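Local coordinates for protein LAO/AO transport system kinase (PDB 2P67) that belongs to the MeaB-like family of P-loop NTPases and has a parallel-sheet core with a probable Walker A loop, at residues 266-269 against 270-274; 277-280 against 281-285; 305-308 against 309-312; 316-319 against 320-324. All coordinates share one frame; numbering follows the deposited sequence. Where two conformers were deposited one is given.

Interaction 1: residues 266-269 against 270-274; sequences GRLQ and QVRQQ. With NA (sodium ion), chain B.
Gly266 O accepts a weak, long bond from Gln270 N across the first turn of helix 267-294. Gly266 is the N-cap of that helix. With its positive phi it also closes the preceding helix in a Schellman motif. Arg267 follows and carries most of the side-chain contact, described here for one of its two conformers. Its CG lies opposite the backbone N (chi1 177°) and the chain bends at chi2, so the guanidinium runs along the helix over Val271. Val271 CG2 sits over one face of that group, 3.7 Å from Arg267 NE. Arg267 NH1 donates to Gln274 OE1 at 3.0 Å, from above the carbonyl plane. The amide stands almost at right angles to the guanidinium (89°). Gln270 OE1 is modelled very close to the same nitrogen; that bond is doubtfully short. Leu268 O accepts from Arg272 N at 2.9 Å, and Leu268 CG lies 4.2 Å from Arg272 NE. Gln269 O receives Gln273 N at 3.0 Å. Arg272 O binds the sodium ion at 2.7 Å, with four waters and Ser276 OG completing the site. The guanidinium of Arg272 forms a salt bridge with Asp171, just before strand 172-177. Arg267 and Val271 pack on Tyr230 in the loop between helix 209-225 and strand 236-239. These first turns follow helix 248-264 after a short link and rest on loops beside the parallel sheet.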
loop_
_atom_site.group_PDB
_atom_site.type_symbol
_atom_site.label_atom_id
_atom_site.label_comp_id
_atom_site.label_asym_id
_atom_site.label_seq_id
_atom_site.Cartn_x
_atom_site.Cartn_y
_atom_site.Cartn_z
ATOM N N GLY A 266 -2.222 4.908 24.866
ATOM C CA GLY A 266 -1.224 5.840 24.311
ATOM C C GLY A 266 -1.035 5.721 22.799
ATOM O O GLY A 266 -0.060 6.239 22.248
ATOM N N ARG A 267 -1.971 5.041 22.130
ATOM C CA ARG A 267 -1.852 4.806 20.691
ATOM C C ARG A 267 -2.061 6.077 19.869
ATOM O O ARG A 267 -1.405 6.248 18.846
ATOM C CB ARG A 267 -2.787 3.672 20.221
ATOM C CG ARG A 267 -2.811 3.377 18.699
ATOM C CD ARG A 267 -1.453 3.021 18.062
ATOM N NE ARG A 267 -1.632 2.441 16.726
ATOM C CZ ARG A 267 -0.756 2.496 15.719
ATOM N NH1 ARG A 267 0.403 3.126 15.841
ATOM N NH2 ARG A 267 -1.052 1.915 14.562
ATOM N N LEU A 268 -2.954 6.961 20.307
ATOM C CA LEU A 268 -3.191 8.196 19.548
ATOM C C LEU A 268 -1.916 9.036 19.403
ATOM O O LEU A 268 -1.557 9.436 18.292
ATOM C CB LEU A 268 -4.322 9.032 20.141
ATOM C CG LEU A 268 -4.741 10.201 19.227
ATOM C CD1 LEU A 268 -4.967 9.763 17.768
ATOM C CD2 LEU A 268 -5.971 10.883 19.770
ATOM N N GLN A 269 -1.226 9.275 20.516
ATOM C CA GLN A 269 0.077 9.970 20.478
ATOM C C GLN A 269 1.042 9.284 19.509
ATOM O O GLN A 269 1.748 9.946 18.737
ATOM C CB GLN A 269 0.708 10.038 21.887
ATOM C CG GLN A 269 0.090 11.075 22.816
ATOM C CD GLN A 269 0.396 10.831 24.317
ATOM O OE1 GLN A 269 0.125 9.731 24.876
ATOM N NE2 GLN A 269 0.939 11.873 24.983
ATOM N N GLN A 270 1.087 7.953 19.548
ATOM C CA GLN A 270 1.961 7.205 18.652
ATOM C C GLN A 270 1.586 7.416 17.186
ATOM O O GLN A 270 2.456 7.667 16.343
ATOM C CB GLN A 270 1.948 5.716 19.001
ATOM C CG GLN A 270 3.112 5.000 18.365
ATOM C CD GLN A 270 2.919 3.523 18.324
ATOM O OE1 GLN A 270 1.920 3.031 17.787
ATOM N NE2 GLN A 270 3.883 2.787 18.872
ATOM N N VAL A 271 0.286 7.353 16.906
ATOM C CA VAL A 271 -0.235 7.608 15.565
ATOM C C VAL A 271 0.209 8.980 15.056
ATOM O O VAL A 271 0.776 9.084 13.964
ATOM C CB VAL A 271 -1.770 7.447 15.507
ATOM C CG1 VAL A 271 -2.343 8.006 14.166
ATOM C CG2 VAL A 271 -2.133 5.966 15.650
ATOM N N ARG A 272 -0.021 10.017 15.858
ATOM C CA ARG A 272 0.366 11.384 15.494
ATOM C C ARG A 272 1.873 11.519 15.193
ATOM O O ARG A 272 2.256 12.144 14.186
ATOM C CB ARG A 272 -0.056 12.362 16.583
ATOM C CG ARG A 272 -1.545 12.510 16.731
ATOM C CD ARG A 272 -1.853 13.251 18.004
ATOM N NE ARG A 272 -3.168 13.879 17.965
ATOM C CZ ARG A 272 -3.597 14.747 18.864
ATOM N NH1 ARG A 272 -2.794 15.079 19.880
ATOM N NH2 ARG A 272 -4.816 15.273 18.768
ATOM N N GLN A 273 2.711 10.920 16.038
ATOM C CA GLN A 273 4.175 10.911 15.813
ATOM C C GLN A 273 4.558 10.180 14.523
ATOM O O GLN A 273 5.355 10.689 13.723
ATOM C CB GLN A 273 4.907 10.323 17.033
ATOM C CG GLN A 273 6.362 9.894 16.782
ATOM C CD GLN A 273 7.372 11.050 16.720
ATOM O OE1 GLN A 273 8.594 10.807 16.712
ATOM N NE2 GLN A 273 6.879 12.303 16.674
ATOM N N GLN A 274 3.984 8.998 14.319
ATOM C CA GLN A 274 4.203 8.217 13.111
ATOM C C GLN A 274 3.779 8.954 11.849
ATOM O O GLN A 274 4.450 8.838 10.826
ATOM C CB GLN A 274 3.474 6.885 13.185
ATOM C CG GLN A 274 4.112 5.879 14.119
ATOM C CD GLN A 274 3.353 4.559 14.151
ATOM O OE1 GLN A 274 2.173 4.482 13.767
ATOM N NE2 GLN A 274 4.023 3.512 14.625
HETATM NA NA NA B . 1.389 14.682 13.612
HETATM O O HOH W 1 -1.011 15.159 14.531
HETATM O O HOH W 2 -0.371 14.358 11.271
HETATM O O HOH W 3 0.657 17.246 13.138
HETATM O O HOH W 4 2.824 15.366 15.777
#

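Interaction 2: residues 277-280 against 281-285; sequences VEWL and RKQTE
The backbone is regular alpha-helix in the middle of helix 267-294, with i to i+4 bonds such as Gln283 N to Trp279 O at 2.9 Å. The main side-chain contact is Gln283 against the indole of Trp279. Gln283 CG lies over one face of the ring in a CH-pi contact, 3.6 Å from the centroid of the five-membered ring of Trp279. Gln283 CG is offset toward the rim, 3.4 Å from Trp279 CE2. Both chi1 and chi2 of Gln283 are near -60°, which folds the chain back over the indole. The amide plane ends up nearly parallel to the ring (16°). Thr284 OG1 donates to Leu280 O at 2.7 Å. That carbonyl also takes Thr284 N, and the two donors reach it from opposite faces of its plane. Further along, Arg281 NE forms a salt bridge with Glu285 OE2 at 2.7 Å, tilted out of the carboxylate plane. On the second subunit, Phe293 makes a cation-pi contact with Arg281, and Leu306 packs on Leu280. The chemistry is therefore mixed. The hydroxyl of buried Thr284 spends its proton on Leu280 O, consistent with its packing against Leu323 of the second subunit.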
loop_
_atom_site.group_PDB
_atom_site.type_symbol
_atom_site.label_atom_id
_atom_site.label_comp_id
_atom_site.label_asym_id
_atom_site.label_seq_id
_atom_site.Cartn_x
_atom_site.Cartn_y
_atom_site.Cartn_z
ATOM N N VAL A 277 6.517 11.729 11.169
ATOM C CA VAL A 277 7.744 11.088 10.708
ATOM C C VAL A 277 7.544 10.590 9.270
ATOM O O VAL A 277 8.388 10.845 8.399
ATOM C CB VAL A 277 8.190 9.949 11.666
ATOM C CG1 VAL A 277 9.323 9.117 11.059
ATOM C CG2 VAL A 277 8.596 10.524 13.045
ATOM N N GLU A 278 6.409 9.924 9.016
ATOM C CA GLU A 278 6.149 9.389 7.680
ATOM C C GLU A 278 6.041 10.467 6.615
ATOM O O GLU A 278 6.540 10.280 5.503
ATOM C CB GLU A 278 4.939 8.441 7.660
ATOM C CG GLU A 278 5.315 7.057 8.207
ATOM C CD GLU A 278 4.123 6.125 8.405
ATOM O OE1 GLU A 278 3.073 6.335 7.748
ATOM O OE2 GLU A 278 4.251 5.177 9.223
ATOM N N TRP A 279 5.418 11.597 6.956
ATOM C CA TRP A 279 5.335 12.718 6.011
ATOM C C TRP A 279 6.739 13.240 5.679
ATOM O O TRP A 279 7.106 13.342 4.506
ATOM C CB TRP A 279 4.423 13.848 6.527
ATOM C CG TRP A 279 4.246 14.946 5.505
ATOM C CD1 TRP A 279 3.333 14.985 4.486
ATOM C CD2 TRP A 279 5.032 16.136 5.386
ATOM N NE1 TRP A 279 3.498 16.131 3.745
ATOM C CE2 TRP A 279 4.531 16.860 4.278
ATOM C CE3 TRP A 279 6.117 16.662 6.105
ATOM C CZ2 TRP A 279 5.077 18.094 3.871
ATOM C CZ3 TRP A 279 6.666 17.892 5.699
ATOM C CH2 TRP A 279 6.138 18.592 4.594
ATOM N N LEU A 280 7.530 13.531 6.709
ATOM C CA LEU A 280 8.909 13.980 6.516
ATOM C C LEU A 280 9.721 12.997 5.655
ATOM O O LEU A 280 10.417 13.401 4.727
ATOM C CB LEU A 280 9.602 14.175 7.866
ATOM C CG LEU A 280 9.360 15.503 8.583
ATOM C CD1 LEU A 280 9.762 15.414 10.079
ATOM C CD2 LEU A 280 10.126 16.602 7.878
ATOM N N ARG A 281 9.617 11.709 5.966
ATOM C CA ARG A 281 10.364 10.679 5.268
ATOM C C ARG A 281 9.914 10.606 3.809
ATOM O O ARG A 281 10.745 10.658 2.897
ATOM C CB ARG A 281 10.174 9.337 5.983
ATOM C CG ARG A 281 10.894 8.137 5.359
ATOM C CD ARG A 281 12.390 8.367 5.226
ATOM N NE ARG A 281 13.099 7.180 4.749
ATOM C CZ ARG A 281 13.821 6.373 5.520
ATOM N NH1 ARG A 281 13.935 6.612 6.829
ATOM N NH2 ARG A 281 14.434 5.327 4.981
ATOM N N LYS A 282 8.601 10.493 3.590
ATOM C CA LYS A 282 8.073 10.386 2.233
ATOM C C LYS A 282 8.404 11.621 1.385
ATOM O O LYS A 282 8.826 11.491 0.236
ATOM C CB LYS A 282 6.568 10.077 2.232
ATOM C CG LYS A 282 6.009 9.610 0.871
ATOM C CD LYS A 282 6.778 8.405 0.309
ATOM C CE LYS A 282 6.131 7.838 -0.942
ATOM N NZ LYS A 282 6.686 6.506 -1.287
ATOM N N GLN A 283 8.255 12.820 1.947
ATOM C CA GLN A 283 8.557 14.015 1.158
ATOM C C GLN A 283 10.041 14.143 0.831
ATOM O O GLN A 283 10.400 14.605 -0.249
ATOM C CB GLN A 283 8.027 15.288 1.829
ATOM C CG GLN A 283 6.507 15.330 1.966
ATOM C CD GLN A 283 5.766 15.258 0.635
ATOM O OE1 GLN A 283 5.162 14.239 0.308
ATOM N NE2 GLN A 283 5.800 16.343 -0.129
ATOM N N THR A 284 10.894 13.714 1.753
ATOM C CA THR A 284 12.345 13.747 1.548
ATOM C C THR A 284 12.733 12.784 0.422
ATOM O O THR A 284 13.443 13.162 -0.524
ATOM C CB THR A 284 13.095 13.383 2.838
ATOM O OG1 THR A 284 12.792 14.361 3.840
ATOM C CG2 THR A 284 14.617 13.338 2.611
ATOM N N GLU A 285 12.239 11.552 0.521
ATOM C CA GLU A 285 12.445 10.559 -0.533
ATOM C C GLU A 285 11.924 11.035 -1.886
ATOM O O GLU A 285 12.618 10.907 -2.895
ATOM C CB GLU A 285 11.761 9.244 -0.168
ATOM C CG GLU A 285 12.429 8.475 0.955
ATOM C CD GLU A 285 11.647 7.244 1.344
ATOM O OE1 GLU A 285 10.601 6.970 0.706
ATOM O OE2 GLU A 285 12.072 6.540 2.281
#

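Interaction 3: residues 305-308 against 309-312; sequences TLLA and VKNN
A Schellman motif ends helix 296-310 here, with Asn312 at positive phi as its C-prime residue. Asn312 N bonds to Val309 O at 3.0 Å, and Thr313 N turns back to Ala308 O. Before the end the helix is regular. Val309 N reaches Thr305 O at 3.0 Å, and Lys310 N reaches Leu306 O at 2.9 Å. The last of the series is Asn311 N to Leu307 O, also 2.9 Å but less straight, with an N-H...O angle of 148°. Asn311 is the first residue to leave helical angles. Its side chain lies alongside that of Leu307, both pointing the same way. Asn311 ND2 comes to 3.7 Å from Leu307 CG, so the amide nitrogen is in van der Waals contact with the leucine branch. Leu307 has CG opposite the backbone N (chi1 -167°), which carries its methyl groups along the helix toward Asn311. Val309 CG2 rests against the backbone at 3.5 Å from Thr305 O. Thr305 is buried; its OG1 bonds back to Tyr301 O and pairs with Gln322 on the next helix. Val309 packs on Leu280 of the second subunit, and Asn312 on Met50 there. The turn leads from helix 296-310 into the loop before helix 316-328, which returns alongside it.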
loop_
_atom_site.group_PDB
_atom_site.type_symbol
_atom_site.label_atom_id
_atom_site.label_comp_id
_atom_site.label_asym_id
_atom_site.label_seq_id
_atom_site.Cartn_x
_atom_site.Cartn_y
_atom_site.Cartn_z
ATOM N N THR A 305 16.313 1.818 -21.175
ATOM C CA THR A 305 16.579 0.614 -20.398
ATOM C C THR A 305 15.313 -0.222 -20.258
ATOM O O THR A 305 15.342 -1.413 -20.532
ATOM C CB THR A 305 17.156 0.937 -19.014
ATOM O OG1 THR A 305 18.382 1.661 -19.174
ATOM C CG2 THR A 305 17.387 -0.353 -18.207
ATOM N N LEU A 306 14.207 0.405 -19.855
ATOM C CA LEU A 306 12.906 -0.269 -19.802
ATOM C C LEU A 306 12.561 -0.951 -21.121
ATOM O O LEU A 306 12.133 -2.104 -21.133
ATOM C CB LEU A 306 11.781 0.711 -19.440
ATOM C CG LEU A 306 11.617 1.101 -17.962
ATOM C CD1 LEU A 306 10.288 1.832 -17.731
ATOM C CD2 LEU A 306 11.693 -0.124 -17.100
ATOM N N LEU A 307 12.763 -0.249 -22.228
ATOM C CA LEU A 307 12.453 -0.834 -23.548
ATOM C C LEU A 307 13.361 -2.020 -23.903
ATOM O O LEU A 307 12.893 -3.005 -24.463
ATOM C CB LEU A 307 12.493 0.220 -24.654
ATOM C CG LEU A 307 11.890 -0.189 -26.010
ATOM C CD1 LEU A 307 10.448 -0.656 -25.883
ATOM C CD2 LEU A 307 11.985 0.985 -26.997
ATOM N N ALA A 308 14.646 -1.908 -23.575
ATOM C CA ALA A 308 15.592 -3.021 -23.721
ATOM C C ALA A 308 15.134 -4.266 -22.971
ATOM O O ALA A 308 15.201 -5.363 -23.491
ATOM C CB ALA A 308 17.005 -2.597 -23.272
ATOM N N VAL A 309 14.657 -4.098 -21.739
ATOM C CA VAL A 309 14.124 -5.224 -20.968
ATOM C C VAL A 309 12.839 -5.774 -21.607
ATOM O O VAL A 309 12.684 -6.989 -21.788
ATOM C CB VAL A 309 13.920 -4.831 -19.451
ATOM C CG1 VAL A 309 13.217 -5.937 -18.694
ATOM C CG2 VAL A 309 15.275 -4.471 -18.791
ATOM N N LYS A 310 11.944 -4.879 -22.014
ATOM C CA LYS A 310 10.686 -5.304 -22.611
ATOM C C LYS A 310 10.940 -6.117 -23.878
ATOM O O LYS A 310 10.231 -7.099 -24.140
ATOM C CB LYS A 310 9.845 -4.069 -22.932
ATOM C CG LYS A 310 8.451 -4.313 -23.417
ATOM C CD LYS A 310 7.738 -2.954 -23.530
ATOM C CE LYS A 310 6.443 -3.103 -24.307
ATOM N NZ LYS A 310 5.259 -2.523 -23.635
ATOM N N ASN A 311 11.957 -5.715 -24.647
ATOM C CA ASN A 311 12.299 -6.361 -25.922
ATOM C C ASN A 311 13.274 -7.553 -25.784
ATOM O O ASN A 311 13.774 -8.082 -26.792
ATOM C CB ASN A 311 12.880 -5.317 -26.895
ATOM C CG ASN A 311 11.815 -4.553 -27.653
ATOM O OD1 ASN A 311 10.720 -5.058 -27.920
ATOM N ND2 ASN A 311 12.142 -3.320 -28.020
ATOM N N ASN A 312 13.523 -7.982 -24.545
ATOM C CA ASN A 312 14.304 -9.205 -24.265
ATOM C C ASN A 312 15.781 -9.134 -24.652
ATOM O O ASN A 312 16.430 -10.179 -24.859
ATOM C CB ASN A 312 13.658 -10.439 -24.912
ATOM C CG ASN A 312 12.203 -10.584 -24.555
ATOM O OD1 ASN A 312 11.825 -10.402 -23.401
ATOM N ND2 ASN A 312 11.373 -10.912 -25.545
#

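Interaction 4: residues 316-319 against 320-324; sequences PRTG and LRQLS
The polar side-chain contact joins Thr318 and Arg321, which lie side by side and point the same way. Arg321 NH2 donates to Thr318 OG1 at 3.3 Å, with an N-H...O angle of 140°. The bend at chi3 (63°) folds the guanidinium of Arg321 back toward Thr318, and the hydroxyl sits out of its plane. The same hydroxyl is hydrogen-bonded to Asp47 of the second subunit, so the arginine is a second partner. The guanidinium of Arg317 forms a salt bridge with Glu139 of the second subunit. Van der Waals contacts follow. Thr318 CG2 lies 3.2 Å from Arg321 NH2, a close approach. With CG of Gln322 between the backbone N and the carbonyl carbon (chi1 72°), Gln322 CG comes within 3.3 Å of Gly319 O. Leu323 CG packs at 3.4 Å from Gly319 O, and its side chain reaches the tyrosines of helix 296-310. Backbone bonds are regular, such as Leu320 N to Pro316 O at 2.8 Å. Pro316 in the first turn has no N-H to give, a common choice at a helix start. These are the first turns of the second helix of a helical hairpin, packed on helix 296-310 and on the second subunit.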
loop_
_atom_site.group_PDB
_atom_site.type_symbol
_atom_site.label_atom_id
_atom_site.label_comp_id
_atom_site.label_asym_id
_atom_site.label_seq_id
_atom_site.Cartn_x
_atom_site.Cartn_y
_atom_site.Cartn_z
ATOM N N PRO A 316 16.557 -8.116 -16.386
ATOM C CA PRO A 316 16.326 -7.147 -15.312
ATOM C C PRO A 316 17.594 -6.828 -14.492
ATOM O O PRO A 316 17.862 -5.653 -14.226
ATOM C CB PRO A 316 15.247 -7.825 -14.473
ATOM C CG PRO A 316 14.466 -8.627 -15.502
ATOM C CD PRO A 316 15.537 -9.185 -16.392
ATOM N N ARG A 317 18.386 -7.849 -14.157
ATOM C CA ARG A 317 19.653 -7.653 -13.438
ATOM C C ARG A 317 20.535 -6.611 -14.131
ATOM O O ARG A 317 21.000 -5.654 -13.506
ATOM C CB ARG A 317 20.423 -8.979 -13.333
ATOM C CG ARG A 317 21.812 -8.826 -12.739
ATOM C CD ARG A 317 22.648 -10.075 -12.954
ATOM N NE ARG A 317 22.218 -11.122 -12.037
ATOM C CZ ARG A 317 23.024 -12.064 -11.570
ATOM N NH1 ARG A 317 24.308 -12.081 -11.932
ATOM N NH2 ARG A 317 22.548 -12.982 -10.753
ATOM N N THR A 318 20.755 -6.807 -15.433
ATOM C CA THR A 318 21.599 -5.912 -16.216
ATOM C C THR A 318 20.954 -4.548 -16.334
ATOM O O THR A 318 21.632 -3.531 -16.203
ATOM C CB THR A 318 21.941 -6.498 -17.610
ATOM O OG1 THR A 318 22.776 -7.630 -17.418
ATOM C CG2 THR A 318 22.719 -5.497 -18.459
ATOM N N GLY A 319 19.636 -4.528 -16.548
ATOM C CA GLY A 319 18.903 -3.265 -16.563
ATOM C C GLY A 319 19.187 -2.451 -15.302
ATOM O O GLY A 319 19.523 -1.254 -15.371
ATOM N N LEU A 320 19.081 -3.115 -14.154
ATOM C CA LEU A 320 19.296 -2.461 -12.869
ATOM C C LEU A 320 20.729 -1.968 -12.711
ATOM O O LEU A 320 20.954 -0.817 -12.339
ATOM C CB LEU A 320 18.912 -3.394 -11.714
ATOM C CG LEU A 320 19.035 -2.820 -10.294
ATOM C CD1 LEU A 320 18.034 -1.686 -10.084
ATOM C CD2 LEU A 320 18.837 -3.912 -9.261
ATOM N N ARG A 321 21.696 -2.846 -12.986
ATOM C CA ARG A 321 23.118 -2.487 -12.873
ATOM C C ARG A 321 23.469 -1.236 -13.672
ATOM O O ARG A 321 24.123 -0.327 -13.162
ATOM C CB ARG A 321 24.011 -3.658 -13.294
ATOM C CG ARG A 321 25.507 -3.408 -13.090
ATOM C CD ARG A 321 26.342 -4.578 -13.577
ATOM N NE ARG A 321 26.213 -4.804 -15.020
ATOM C CZ ARG A 321 25.548 -5.815 -15.580
ATOM N NH1 ARG A 321 24.928 -6.732 -14.834
ATOM N NH2 ARG A 321 25.510 -5.916 -16.899
ATOM N N GLN A 322 23.038 -1.183 -14.926
ATOM C CA GLN A 322 23.390 -0.056 -15.770
ATOM C C GLN A 322 22.674 1.226 -15.351
ATOM O O GLN A 322 23.232 2.314 -15.482
ATOM C CB GLN A 322 23.175 -0.375 -17.245
ATOM C CG GLN A 322 21.743 -0.466 -17.708
ATOM C CD GLN A 322 21.664 -0.829 -19.177
ATOM O OE1 GLN A 322 22.523 -1.549 -19.696
ATOM N NE2 GLN A 322 20.638 -0.326 -19.859
ATOM N N LEU A 323 21.452 1.109 -14.833
ATOM C CA LEU A 323 20.814 2.273 -14.231
ATOM C C LEU A 323 21.625 2.786 -13.036
ATOM O O LEU A 323 21.841 3.992 -12.912
ATOM C CB LEU A 323 19.364 1.975 -13.824
ATOM C CG LEU A 323 18.386 1.939 -14.997
ATOM C CD1 LEU A 323 17.077 1.274 -14.550
ATOM C CD2 LEU A 323 18.171 3.339 -15.592
ATOM N N SER A 324 22.092 1.866 -12.191
ATOM C CA SER A 324 22.898 2.212 -11.013
ATOM C C SER A 324 24.198 2.901 -11.407
ATOM O O SER A 324 24.576 3.917 -10.826
ATOM C CB SER A 324 23.225 0.964 -10.197
ATOM O OG SER A 324 22.066 0.430 -9.591
#

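In the fold
Interactions 1 and 2 share helix 267-294, their centres 16 Å apart. Interactions 3 and 4 lie on the two helices that follow, their centres about 39 and 38 Å from the chain centre, and touch each other through Thr305 and Gln322. Interaction 1 is partly buried beside the sheet and supplies one ligand of the sodium site. Interaction 2 is also partly buried. Interaction 3 is a surface contact that closes a helix, whereas interaction 4 starts one and is partly buried. Interactions 2, 3 and 4 all touch the second subunit. Arginine-amide contacts dominate interaction 1, an aromatic face interaction 2, backbone capping interaction 3, and an arginine-hydroxyl pair interaction 4.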